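Local coordinates for protein glycosyl hydrolase (Streptomyces cattleya, PDB 7LR8) that probably hydrolyses the beta-1,4 bond between mannose and N-acetylglucosamine in N-glycan core fragments, as a family GH5 glycosidase, at residues W26-L31 and F56-V61; R72-L77 and R133-A138. The protein carries 1 engineered substitution. All coordinates share one frame; numbering follows the deposited sequence.

Contact 1 (W26-L31 and F56-V61); sequences WFHHWL and FPLWPV
Trp30 CG sits anti to the carbonyl carbon (chi1 -58°), which turns the indole toward Phe56 O; the same setting in Phe56 brings its ring to Phe27. Trp30 NE1 gives its hydrogen to Phe56 O at 2.9 Å, with an N-H...O angle of 157°. The oxygen lies almost in the indole plane, at the ring edge, and it takes a second bond from a water, 3.1 Å from Phe56 O, that also pairs with His29 NE2. That imidazole nitrogen sits over the centre of one Trp30 face, 3.5 Å above it. Two beta-to-alpha connections of the GH5 (beta/alpha)8 barrel meet here: 26-31 lies in the loop after strand 15-19, while 56-61 follows directly on strand 52-55. Phe27 CE1 comes within 3.5 Å of Phe56 CD2, the two rings inclined by 73°. The Phe56 side chain lies about 6 Å from the bound mannose, which places this contact near the sugar pocket. Leu58 packs against both Phe27 and Trp30, its CD1 3.3 Å from Phe27 O and its CG 4.1 Å from Trp30 CD1. An alanine in place of Trp30 would probably leave Phe56 O with the water alone of these two donors and open a gap beside Leu58. Leu31 CD2 lies 4.0 Å from Val61 CG2, and Leu31 also packs on Leu31 of the second subunit.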
loop_
_atom_site.group_PDB
_atom_site.type_symbol
_atom_site.label_atom_id
_atom_site.label_comp_id
_atom_site.label_asym_id
_atom_site.label_seq_id
_atom_site.Cartn_x
_atom_site.Cartn_y
_atom_site.Cartn_z
ATOM N N TRP B 26 -9.181 -8.941 11.034
ATOM C CA TRP B 26 -7.811 -9.419 10.792
ATOM C C TRP B 26 -6.866 -8.258 11.120
ATOM O O TRP B 26 -7.178 -7.400 11.956
ATOM C CB TRP B 26 -7.705 -9.969 9.364
ATOM C CG TRP B 26 -6.436 -10.727 9.035
ATOM C CD1 TRP B 26 -6.028 -11.920 9.568
ATOM C CD2 TRP B 26 -5.450 -10.371 8.053
ATOM N NE1 TRP B 26 -4.840 -12.314 9.005
ATOM C CE2 TRP B 26 -4.459 -11.377 8.074
ATOM C CE3 TRP B 26 -5.294 -9.280 7.183
ATOM C CZ2 TRP B 26 -3.337 -11.339 7.248
ATOM C CZ3 TRP B 26 -4.171 -9.237 6.357
ATOM C CH2 TRP B 26 -3.205 -10.261 6.399
ATOM N N PHE B 27 -5.702 -8.195 10.483
ATOM C CA PHE B 27 -4.798 -7.090 10.792
ATOM C C PHE B 27 -5.303 -5.746 10.295
ATOM O O PHE B 27 -4.730 -4.714 10.674
ATOM C CB PHE B 27 -3.422 -7.388 10.225
ATOM C CG PHE B 27 -2.823 -8.640 10.783
ATOM C CD1 PHE B 27 -2.600 -8.765 12.149
ATOM C CD2 PHE B 27 -2.496 -9.690 9.952
ATOM C CE1 PHE B 27 -2.061 -9.931 12.671
ATOM C CE2 PHE B 27 -1.949 -10.858 10.465
ATOM C CZ PHE B 27 -1.728 -10.968 11.833
ATOM N N HIS B 28 -6.359 -5.728 9.482
ATOM C CA HIS B 28 -7.003 -4.466 9.153
ATOM C C HIS B 28 -7.778 -3.886 10.330
ATOM O O HIS B 28 -8.374 -2.811 10.185
ATOM C CB HIS B 28 -7.931 -4.633 7.949
ATOM C CG HIS B 28 -7.298 -5.325 6.779
ATOM N ND1 HIS B 28 -6.187 -4.830 6.130
ATOM C CD2 HIS B 28 -7.637 -6.466 6.126
ATOM C CE1 HIS B 28 -5.859 -5.640 5.139
ATOM N NE2 HIS B 28 -6.723 -6.641 5.113
ATOM N N HIS B 29 -7.775 -4.549 11.496
ATOM C CA HIS B 29 -8.512 -4.005 12.629
ATOM C C HIS B 29 -7.941 -2.667 13.105
ATOM O O HIS B 29 -8.651 -1.913 13.777
ATOM C CB HIS B 29 -8.551 -5.014 13.783
ATOM C CG HIS B 29 -7.291 -5.074 14.588
ATOM N ND1 HIS B 29 -7.299 -5.034 15.965
ATOM C CD2 HIS B 29 -5.994 -5.192 14.221
ATOM C CE1 HIS B 29 -6.056 -5.107 16.411
ATOM N NE2 HIS B 29 -5.246 -5.208 15.374
ATOM N N TRP B 30 -6.703 -2.328 12.745
ATOM C CA TRP B 30 -6.206 -0.997 13.092
ATOM C C TRP B 30 -7.040 0.113 12.466
ATOM O O TRP B 30 -7.031 1.243 12.977
ATOM C CB TRP B 30 -4.754 -0.838 12.670
ATOM C CG TRP B 30 -3.828 -1.840 13.271
ATOM C CD1 TRP B 30 -3.175 -2.840 12.611
ATOM C CD2 TRP B 30 -3.444 -1.951 14.658
ATOM N NE1 TRP B 30 -2.404 -3.560 13.490
ATOM C CE2 TRP B 30 -2.551 -3.040 14.753
ATOM C CE3 TRP B 30 -3.754 -1.228 15.818
ATOM C CZ2 TRP B 30 -1.969 -3.434 15.965
ATOM C CZ3 TRP B 30 -3.177 -1.631 17.037
ATOM C CH2 TRP B 30 -2.295 -2.722 17.092
ATOM N N LEU B 31 -7.757 -0.182 11.373
ATOM C CA LEU B 31 -8.615 0.805 10.729
ATOM C C LEU B 31 -9.979 0.927 11.386
ATOM O O LEU B 31 -10.702 1.889 11.099
ATOM C CB LEU B 31 -8.794 0.462 9.244
ATOM C CG LEU B 31 -7.510 0.338 8.424
ATOM C CD1 LEU B 31 -7.845 -0.165 7.013
ATOM C CD2 LEU B 31 -6.766 1.667 8.340
ATOM N N PHE B 56 0.970 -7.591 15.652
ATOM C CA PHE B 56 1.386 -7.057 14.354
ATOM C C PHE B 56 0.740 -5.728 13.994
ATOM O O PHE B 56 -0.399 -5.702 13.490
ATOM C CB PHE B 56 1.097 -8.078 13.262
ATOM C CG PHE B 56 1.770 -9.392 13.486
ATOM C CD1 PHE B 56 3.092 -9.578 13.101
ATOM C CD2 PHE B 56 1.080 -10.447 14.072
ATOM C CE1 PHE B 56 3.714 -10.797 13.302
ATOM C CE2 PHE B 56 1.715 -11.665 14.284
ATOM C CZ PHE B 56 3.039 -11.826 13.891
ATOM N N PRO B 57 1.459 -4.621 14.175
ATOM C CA PRO B 57 1.105 -3.381 13.478
ATOM C C PRO B 57 1.135 -3.596 11.975
ATOM O O PRO B 57 1.860 -4.457 11.467
ATOM C CB PRO B 57 2.207 -2.399 13.899
ATOM C CG PRO B 57 2.828 -2.964 15.115
ATOM C CD PRO B 57 2.593 -4.466 15.099
ATOM N N LEU B 58 0.347 -2.797 11.259
ATOM C CA LEU B 58 0.477 -2.665 9.809
ATOM C C LEU B 58 1.290 -1.398 9.558
ATOM O O LEU B 58 0.829 -0.291 9.850
ATOM C CB LEU B 58 -0.881 -2.586 9.125
ATOM C CG LEU B 58 -1.654 -3.899 8.989
ATOM C CD1 LEU B 58 -2.921 -3.688 8.173
ATOM C CD2 LEU B 58 -0.785 -4.977 8.360
ATOM N N TRP B 59 2.510 -1.572 9.044
ATOM C CA TRP B 59 3.446 -0.454 8.894
ATOM C C TRP B 59 2.867 0.725 8.117
ATOM O O TRP B 59 2.933 1.856 8.631
ATOM C CB TRP B 59 4.738 -0.998 8.268
ATOM C CG TRP B 59 5.843 0.027 8.061
ATOM C CD1 TRP B 59 6.077 1.168 8.801
ATOM C CD2 TRP B 59 6.880 -0.029 7.073
ATOM N NE1 TRP B 59 7.185 1.828 8.305
ATOM C CE2 TRP B 59 7.685 1.124 7.239
ATOM C CE3 TRP B 59 7.188 -0.921 6.040
ATOM C CZ2 TRP B 59 8.791 1.382 6.434
ATOM C CZ3 TRP B 59 8.292 -0.666 5.244
ATOM C CH2 TRP B 59 9.073 0.486 5.436
ATOM N N PRO B 60 2.264 0.557 6.927
ATOM C CA PRO B 60 1.718 1.745 6.234
ATOM C C PRO B 60 0.591 2.427 6.988
ATOM O O PRO B 60 0.371 3.630 6.795
ATOM C CB PRO B 60 1.218 1.192 4.889
ATOM C CG PRO B 60 1.816 -0.179 4.755
ATOM C CD PRO B 60 1.994 -0.676 6.158
ATOM N N VAL B 61 -0.146 1.698 7.834
ATOM C CA VAL B 61 -1.173 2.342 8.643
ATOM C C VAL B 61 -0.546 3.120 9.795
ATOM O O VAL B 61 -1.022 4.202 10.161
ATOM C CB VAL B 61 -2.178 1.288 9.136
ATOM C CG1 VAL B 61 -3.169 1.900 10.129
ATOM C CG2 VAL B 61 -2.904 0.691 7.951
HETATM O O HOH W 1 -2.893 -6.695 14.992
#

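Contact 2 (R72-L77 and R133-A138); sequences RAVEQL and RTLAAA. With SO4 (sulfate ion), chain K.
Neighbouring helices of the outer layer of the (beta/alpha)8 barrel pack here, 71-86 against 122-139, through a small apolar patch centred on Val74. Val74 CG1, anti to the backbone N (chi1 172°), presses on Ala138 CB at 3.4 Å, tighter than usual for two carbons, while Val74 CG2 lies 4.0 Å from Leu135 CD2. Leu77, one turn further on, brings its CD2 to 4.1 Å from the same Leu135 CD2, and these two leucine side chains cross at about a right angle. As expected of successive helices in this fold, the two run in broadly the same sense, their short axes 10.2 Å apart at an angle of 44°. Leu135 also reaches Met148 on strand 145-152, which ties the patch to the barrel wall. Thr134 adds its CG2 methyl against Val74 CG2, its hydroxyl being bonded to Glu130 O. Away from helix 122-139, Arg72 and Gln76 hold a sulfate, probably from the crystallisation liquor. Arg72 NE reaches SO4 O1 at 2.8 Å and Arg72 NH2 reaches SO4 O3 at 2.6 Å, and Gln76 NE2 adds a third bond, to SO4 O4 at 3.0 Å. The anion probably offsets the charge of Arg72, whose NH2 lies close to Arg72 NH2 of the second subunit.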
loop_
_atom_site.group_PDB
_atom_site.type_symbol
_atom_site.label_atom_id
_atom_site.label_comp_id
_atom_site.label_asym_id
_atom_site.label_seq_id
_atom_site.Cartn_x
_atom_site.Cartn_y
_atom_site.Cartn_z
ATOM N N ARG B 72 -2.283 8.027 17.198
ATOM C CA ARG B 72 -3.428 7.186 17.548
ATOM C C ARG B 72 -3.111 5.707 17.373
ATOM O O ARG B 72 -3.584 4.866 18.147
ATOM C CB ARG B 72 -4.639 7.569 16.695
ATOM C CG ARG B 72 -5.924 6.796 17.038
ATOM C CD ARG B 72 -6.951 6.996 15.922
ATOM N NE ARG B 72 -8.293 6.603 16.336
ATOM C CZ ARG B 72 -9.334 6.519 15.515
ATOM N NH1 ARG B 72 -9.191 6.799 14.225
ATOM N NH2 ARG B 72 -10.516 6.156 15.987
ATOM N N ALA B 73 -2.346 5.363 16.335
ATOM C CA ALA B 73 -1.953 3.976 16.131
ATOM C C ALA B 73 -1.072 3.494 17.269
ATOM O O ALA B 73 -1.235 2.369 17.768
ATOM C CB ALA B 73 -1.230 3.831 14.790
ATOM N N VAL B 74 -0.139 4.345 17.696
ATOM C CA VAL B 74 0.720 4.035 18.830
ATOM C C VAL B 74 -0.117 3.798 20.083
ATOM O O VAL B 74 0.120 2.845 20.832
ATOM C CB VAL B 74 1.748 5.165 19.021
ATOM C CG1 VAL B 74 2.527 4.975 20.299
ATOM C CG2 VAL B 74 2.688 5.253 17.785
ATOM N N GLU B 75 -1.120 4.645 20.319
ATOM C CA GLU B 75 -1.956 4.495 21.505
ATOM C C GLU B 75 -2.861 3.264 21.425
ATOM O O GLU B 75 -3.147 2.644 22.457
ATOM C CB GLU B 75 -2.769 5.770 21.713
ATOM C CG GLU B 75 -1.853 6.967 22.062
ATOM C CD GLU B 75 -2.548 8.310 22.087
ATOM O OE1 GLU B 75 -3.795 8.347 22.060
ATOM O OE2 GLU B 75 -1.833 9.337 22.141
ATOM N N GLN B 76 -3.333 2.900 20.228
ATOM C CA GLN B 76 -4.095 1.660 20.083
ATOM C C GLN B 76 -3.221 0.452 20.393
ATOM O O GLN B 76 -3.656 -0.487 21.066
ATOM C CB GLN B 76 -4.679 1.559 18.666
ATOM C CG GLN B 76 -5.775 2.597 18.367
ATOM C CD GLN B 76 -6.015 2.770 16.869
ATOM O OE1 GLN B 76 -5.211 2.323 16.049
ATOM N NE2 GLN B 76 -7.127 3.412 16.511
ATOM N N LEU B 77 -1.968 0.479 19.932
ATOM C CA LEU B 77 -1.040 -0.606 20.244
ATOM C C LEU B 77 -0.792 -0.707 21.747
ATOM O O LEU B 77 -0.713 -1.816 22.296
ATOM C CB LEU B 77 0.274 -0.391 19.491
ATOM C CG LEU B 77 1.376 -1.432 19.708
ATOM C CD1 LEU B 77 0.913 -2.838 19.270
ATOM C CD2 LEU B 77 2.647 -1.026 18.983
ATOM N N ARG B 133 11.953 2.745 17.133
ATOM C CA ARG B 133 12.252 3.424 18.384
ATOM C C ARG B 133 10.988 3.977 19.030
ATOM O O ARG B 133 10.822 3.902 20.255
ATOM C CB ARG B 133 13.251 4.556 18.124
ATOM C CG ARG B 133 13.898 5.108 19.398
ATOM C CD ARG B 133 14.436 6.526 19.199
ATOM N NE ARG B 133 13.372 7.439 18.806
ATOM C CZ ARG B 133 12.511 7.998 19.650
ATOM N NH1 ARG B 133 12.599 7.762 20.959
ATOM N NH2 ARG B 133 11.558 8.791 19.178
ATOM N N THR B 134 10.103 4.562 18.217
ATOM C CA THR B 134 8.872 5.162 18.727
ATOM C C THR B 134 7.963 4.105 19.353
ATOM O O THR B 134 7.423 4.307 20.450
ATOM C CB THR B 134 8.146 5.901 17.597
ATOM O OG1 THR B 134 8.917 7.049 17.207
ATOM C CG2 THR B 134 6.782 6.407 18.050
ATOM N N LEU B 135 7.777 2.972 18.667
ATOM C CA LEU B 135 6.951 1.905 19.234
ATOM C C LEU B 135 7.537 1.409 20.544
ATOM O O LEU B 135 6.825 1.291 21.551
ATOM C CB LEU B 135 6.813 0.739 18.249
ATOM C CG LEU B 135 6.079 1.039 16.940
ATOM C CD1 LEU B 135 5.674 -0.262 16.258
ATOM C CD2 LEU B 135 4.865 1.922 17.183
ATOM N N ALA B 136 8.842 1.114 20.545
ATOM C CA ALA B 136 9.487 0.590 21.743
ATOM C C ALA B 136 9.399 1.574 22.900
ATOM O O ALA B 136 9.113 1.173 24.032
ATOM C CB ALA B 136 10.945 0.238 21.444
ATOM N N ALA B 137 9.651 2.869 22.646
ATOM C CA ALA B 137 9.595 3.846 23.728
ATOM C C ALA B 137 8.186 3.965 24.296
ATOM O O ALA B 137 8.005 4.160 25.508
ATOM C CB ALA B 137 10.099 5.212 23.229
ATOM N N ALA B 138 7.171 3.876 23.431
ATOM C CA ALA B 138 5.792 4.025 23.875
ATOM C C ALA B 138 5.332 2.853 24.724
ATOM O O ALA B 138 4.387 3.002 25.511
ATOM C CB ALA B 138 4.866 4.151 22.662
HETATM S S SO4 K . -9.431 4.870 19.200
HETATM O O1 SO4 K . -8.335 5.810 18.981
HETATM O O2 SO4 K . -9.812 4.895 20.609
HETATM O O3 SO4 K . -10.574 5.253 18.378
HETATM O O4 SO4 K . -9.007 3.520 18.843
#

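In the fold
The two contacts touch through both helices of contact 2: the Trp30 indole packs on Leu77 of helix 71-86, and Pro57 CG meets Leu135 CD1 of helix 122-139 at 4.1 Å, with the centres 13 Å apart. Contact 1 is mostly buried and mixes aromatic packing with polar bonds, in loops that lie near the sugar pocket. Contact 2, only partly buried and away from the annotated sites, joins its helices through methyl and other aliphatic groups, while Arg72, with Gln76, binds a sulfate on the side of helix 71-86 away from helix 122-139. It also buries less surface, 195 Å² against 409 Å². Both reach the second subunit, through Leu31 and His28 in contact 1 and Arg72 in contact 2.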